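Local coordinates for protein luciferase-like monooxygenase (Streptomyces bottropensis, PDB 4US5) that probably acts as a flavin-dependent monooxygenase of the bacterial luciferase family, inserting oxygen into a substrate not identified here, at residues B[68-73]-B[102-107]; B[266-269]-B[273-276]. All blocks are in the same frame, centred on the assembly; numbering follows the deposited sequence.

Contact 1 (B[68-73]-B[102-107]); sequences AETSGI and PDRIDL
R104 reaches into the loop 68-73 and presses its guanidinium against T70, S71 and I73; of the 180 Å² buried between the segments, most belongs to this arginine. Its NH2 is gripped twice from the loop. R104 NH2 donates to T70 OG1 over 2.9 Å at 152°, with the hydroxyl oxygen in the guanidinium plane. The other bond runs 2.8 Å from R104 NH2 to I73 O at 157°, meeting that oxygen in its carbonyl plane, although the oxygen is tilted somewhat from the plane of the guanidinium. A weak, strongly bent third bond joins R104 NH1 to T70 O at 3.2 Å. On one face, offset toward the rim, sits S71 O, 3.5 Å from R104 NE. A water in the guanidinium plane adds a bridge: it accepts from R104 NE at 3.1 Å and donates to G72 O at 2.6 Å. NH1 also donates to A67 O, so all three nitrogens of the guanidinium have partners, which probably limits its rotation. The side chain is anti at chi2 and then bends at chi3 (64°), which turns the guanidinium into the loop. Behind this shell, T70 OG1 is also bonded to I66 O, near the end of helix 59-68, while D36 receives the backbone N-H groups of S71, G72 and I73 and so holds the turn whose carbonyls face the arginine. I105, next to R104, belongs with H98 to a bound sodium site. The whole bridges the helix-to-strand connection before strand 74-81 and the entry of strand 105-110, its parallel neighbour in the TIM-barrel sheet; helix 21-38 flanks T70 and I73, and helix 87-100 covers I105 and L107.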
loop_
_atom_site.group_PDB
_atom_site.type_symbol
_atom_site.label_atom_id
_atom_site.label_comp_id
_atom_site.label_asym_id
_atom_site.label_seq_id
_atom_site.Cartn_x
_atom_site.Cartn_y
_atom_site.Cartn_z
ATOM N N ALA B 68 -3.806 4.202 -10.534
ATOM C CA ALA B 68 -3.136 5.318 -11.261
ATOM C C ALA B 68 -2.970 5.065 -12.754
ATOM O O ALA B 68 -2.745 5.997 -13.522
ATOM C CB ALA B 68 -1.746 5.580 -10.656
ATOM N N GLU B 69 -3.032 3.794 -13.158
ATOM C CA GLU B 69 -2.809 3.371 -14.551
ATOM C C GLU B 69 -4.118 3.201 -15.337
ATOM O O GLU B 69 -4.073 2.862 -16.512
ATOM C CB GLU B 69 -2.074 2.037 -14.562
ATOM C CG GLU B 69 -0.713 2.058 -13.923
ATOM C CD GLU B 69 0.354 2.614 -14.844
ATOM O OE1 GLU B 69 0.064 2.788 -16.050
ATOM O OE2 GLU B 69 1.467 2.893 -14.350
ATOM N N THR B 70 -5.256 3.417 -14.678
ATOM C CA THR B 70 -6.567 3.156 -15.240
ATOM C C THR B 70 -7.498 4.291 -14.886
ATOM O O THR B 70 -7.234 5.067 -13.979
ATOM C CB THR B 70 -7.157 1.847 -14.684
ATOM O OG1 THR B 70 -7.180 1.911 -13.262
ATOM C CG2 THR B 70 -6.363 0.662 -15.115
ATOM N N SER B 71 -8.604 4.404 -15.619
ATOM C CA SER B 71 -9.513 5.520 -15.421
ATOM C C SER B 71 -10.902 5.152 -15.050
ATOM O O SER B 71 -11.528 5.861 -14.274
ATOM C CB SER B 71 -9.589 6.382 -16.705
ATOM O OG SER B 71 -8.301 6.867 -17.012
ATOM N N GLY B 72 -11.452 4.120 -15.677
ATOM C CA GLY B 72 -12.883 3.807 -15.481
ATOM C C GLY B 72 -13.185 2.582 -14.619
ATOM O O GLY B 72 -14.127 2.568 -13.865
ATOM N N ILE B 73 -12.388 1.556 -14.777
ATOM C CA ILE B 73 -12.555 0.312 -14.000
ATOM C C ILE B 73 -12.411 0.599 -12.520
ATOM O O ILE B 73 -11.553 1.381 -12.105
ATOM C CB ILE B 73 -11.551 -0.729 -14.516
ATOM C CG1 ILE B 73 -11.940 -2.167 -14.100
ATOM C CG2 ILE B 73 -10.121 -0.400 -14.101
ATOM C CD1 ILE B 73 -11.187 -3.196 -14.899
ATOM N N PRO B 102 -11.050 8.752 -5.826
ATOM C CA PRO B 102 -12.343 8.895 -5.239
ATOM C C PRO B 102 -13.413 8.022 -5.880
ATOM O O PRO B 102 -13.615 8.045 -7.072
ATOM C CB PRO B 102 -12.657 10.416 -5.399
ATOM C CG PRO B 102 -11.618 10.944 -6.314
ATOM C CD PRO B 102 -10.431 10.050 -6.146
ATOM N N ASP B 103 -14.074 7.279 -5.022
ATOM C CA ASP B 103 -15.215 6.427 -5.356
ATOM C C ASP B 103 -14.873 5.352 -6.399
ATOM O O ASP B 103 -15.778 4.843 -7.085
ATOM C CB ASP B 103 -16.430 7.270 -5.833
ATOM C CG ASP B 103 -17.758 6.538 -5.642
ATOM O OD1 ASP B 103 -17.917 5.798 -4.652
ATOM O OD2 ASP B 103 -18.608 6.641 -6.535
ATOM N N ARG B 104 -13.599 4.966 -6.500
ATOM C CA ARG B 104 -13.200 3.892 -7.401
ATOM C C ARG B 104 -12.757 2.594 -6.697
ATOM O O ARG B 104 -12.440 1.595 -7.388
ATOM C CB ARG B 104 -12.090 4.347 -8.305
ATOM C CG ARG B 104 -12.519 5.417 -9.315
ATOM C CD ARG B 104 -11.363 5.765 -10.225
ATOM N NE ARG B 104 -10.971 4.634 -11.025
ATOM C CZ ARG B 104 -9.735 4.389 -11.435
ATOM N NH1 ARG B 104 -8.717 5.187 -11.098
ATOM N NH2 ARG B 104 -9.489 3.313 -12.152
ATOM N N ILE B 105 -12.693 2.599 -5.374
ATOM C CA ILE B 105 -11.963 1.549 -4.642
ATOM C C ILE B 105 -12.926 0.549 -4.002
ATOM O O ILE B 105 -13.888 0.929 -3.307
ATOM C CB ILE B 105 -11.028 2.146 -3.561
ATOM C CG1 ILE B 105 -10.007 3.088 -4.179
ATOM C CG2 ILE B 105 -10.356 1.050 -2.746
ATOM C CD1 ILE B 105 -9.097 2.504 -5.251
ATOM N N ASP B 106 -12.658 -0.729 -4.235
ATOM C CA ASP B 106 -13.340 -1.823 -3.566
ATOM C C ASP B 106 -12.436 -2.384 -2.458
ATOM O O ASP B 106 -11.273 -2.687 -2.689
ATOM C CB ASP B 106 -13.620 -2.970 -4.557
ATOM C CG ASP B 106 -14.632 -2.620 -5.587
ATOM O OD1 ASP B 106 -15.436 -1.653 -5.374
ATOM O OD2 ASP B 106 -14.677 -3.326 -6.633
ATOM N N LEU B 107 -13.007 -2.579 -1.274
ATOM C CA LEU B 107 -12.371 -3.295 -0.227
ATOM C C LEU B 107 -13.034 -4.669 -0.073
ATOM O O LEU B 107 -13.960 -4.842 0.742
ATOM C CB LEU B 107 -12.450 -2.495 1.069
ATOM C CG LEU B 107 -11.881 -3.082 2.350
ATOM C CD1 LEU B 107 -10.543 -3.776 2.144
ATOM C CD2 LEU B 107 -11.731 -1.982 3.399
HETATM O O HOH W 1 -13.916 3.716 -11.548
#

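Contact 2 (B[266-269]-B[273-276]); sequences AEMD and PDPL
Successive bends in M268, a selenomethionine with chi2 -55° and chi3 -57°, fold its chain so that the terminal CE comes up to D274, whose own CG stands anti to the backbone N (chi1 -167°) and carries the carboxylate toward the helix end. The closest approach is M268 CE to D274 OD2 at 3.4 Å. D274 CG follows at 3.5 Å from the same M268 CE, and D274 OD1 lies 3.8 Å from it, so the methyl meets the carboxylate as a whole group. A second, looser touch is M268 CE to P273 O at 3.9 Å. Across the 89 Å² buried here, that single methyl makes every approach within 4.5 Å, and the last turn of helix 261-268 meets the following loop over it. The carboxylate is held from other directions: D274 OD2 forms a salt bridge with R244, and D274 OD1 accepts from the N-H of A277. R248 bonds both E267 O and P273 O, tying the two segments to helix 233-251. The chemistry is therefore van der Waals contact of a methyl against polar oxygens, while each of those oxygens has a polar partner of its own, an arginine or a backbone N-H.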
loop_
_atom_site.group_PDB
_atom_site.type_symbol
_atom_site.label_atom_id
_atom_site.label_comp_id
_atom_site.label_asym_id
_atom_site.label_seq_id
_atom_site.Cartn_x
_atom_site.Cartn_y
_atom_site.Cartn_z
ATOM N N ALA B 266 2.173 -32.287 -23.313
ATOM C CA ALA B 266 2.968 -33.524 -23.363
ATOM C C ALA B 266 2.886 -34.319 -22.081
ATOM O O ALA B 266 2.613 -35.525 -22.114
ATOM C CB ALA B 266 4.424 -33.202 -23.694
ATOM N N GLU B 267 3.089 -33.662 -20.941
ATOM C CA GLU B 267 2.976 -34.346 -19.648
ATOM C C GLU B 267 1.609 -34.953 -19.388
ATOM O O GLU B 267 1.509 -36.053 -18.835
ATOM C CB GLU B 267 3.341 -33.411 -18.480
ATOM C CG GLU B 267 4.818 -33.096 -18.360
ATOM C CD GLU B 267 5.648 -34.362 -18.163
ATOM O OE1 GLU B 267 5.522 -35.005 -17.096
ATOM O OE2 GLU B 267 6.368 -34.736 -19.109
HETATM N N MSE B 268 0.537 -34.220 -19.711
HETATM C CA MSE B 268 -0.792 -34.691 -19.342
HETATM C C MSE B 268 -1.233 -35.821 -20.247
HETATM O O MSE B 268 -2.166 -36.526 -19.917
HETATM C CB MSE B 268 -1.811 -33.563 -19.363
HETATM C CG MSE B 268 -1.487 -32.525 -18.277
HETATM SE SE MSE B 268 -1.347 -33.226 -16.467
HETATM C CE MSE B 268 -3.108 -34.071 -16.265
ATOM N N ASP B 269 -0.574 -35.986 -21.392
ATOM C CA ASP B 269 -0.824 -37.156 -22.253
ATOM C C ASP B 269 -0.229 -38.446 -21.666
ATOM O O ASP B 269 -0.568 -39.542 -22.116
ATOM C CB ASP B 269 -0.288 -36.925 -23.680
ATOM C CG ASP B 269 -1.195 -36.020 -24.522
ATOM O OD1 ASP B 269 -2.380 -35.880 -24.192
ATOM O OD2 ASP B 269 -0.700 -35.428 -25.495
ATOM N N PRO B 273 -1.710 -38.799 -12.082
ATOM C CA PRO B 273 -2.833 -38.109 -11.486
ATOM C C PRO B 273 -3.405 -37.045 -12.426
ATOM O O PRO B 273 -2.655 -36.330 -13.116
ATOM C CB PRO B 273 -2.239 -37.465 -10.227
ATOM C CG PRO B 273 -0.956 -38.201 -9.960
ATOM C CD PRO B 273 -0.465 -38.633 -11.295
ATOM N N ASP B 274 -4.730 -36.987 -12.491
ATOM C CA ASP B 274 -5.431 -35.876 -13.133
ATOM C C ASP B 274 -6.608 -35.515 -12.216
ATOM O O ASP B 274 -7.754 -35.899 -12.487
ATOM C CB ASP B 274 -5.880 -36.284 -14.532
ATOM C CG ASP B 274 -6.326 -35.104 -15.377
ATOM O OD1 ASP B 274 -6.660 -34.040 -14.805
ATOM O OD2 ASP B 274 -6.326 -35.245 -16.606
ATOM N N PRO B 275 -6.311 -34.848 -11.089
ATOM C CA PRO B 275 -7.334 -34.465 -10.128
ATOM C C PRO B 275 -8.515 -33.743 -10.776
ATOM O O PRO B 275 -9.650 -33.977 -10.376
ATOM C CB PRO B 275 -6.607 -33.508 -9.176
ATOM C CG PRO B 275 -5.177 -33.816 -9.326
ATOM C CD PRO B 275 -4.981 -34.328 -10.713
ATOM N N LEU B 276 -8.264 -32.919 -11.785
ATOM C CA LEU B 276 -9.355 -32.161 -12.402
ATOM C C LEU B 276 -10.299 -33.076 -13.218
ATOM O O LEU B 276 -11.500 -32.819 -13.313
ATOM C CB LEU B 276 -8.815 -31.050 -13.282
ATOM C CG LEU B 276 -7.944 -30.033 -12.559
ATOM C CD1 LEU B 276 -7.411 -29.016 -13.545
ATOM C CD2 LEU B 276 -8.725 -29.367 -11.431
#

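How the contacts relate
Contacts 1 and 2 both join the end of a helix, or the loop after it, to a segment later in the chain, yet they share no element: their centres are 40 Å apart, on opposite sides of the chain's centre. Contact 1 is partly buried at the sheet, 16 Å from that centre, with one arginine bonded directly to a loop carbonyl and a hydroxyl, and to another carbonyl through water. Contact 2 lies farther out, at 26 Å, beside helix 233-251, is also partly buried, and spans just three intervening residues. There, arginines from the flanking helix supply polar links. Directional bonding thus marks 68-73 with 102-107, and van der Waals contact of a methyl with polar oxygens marks 266-269 with 273-276.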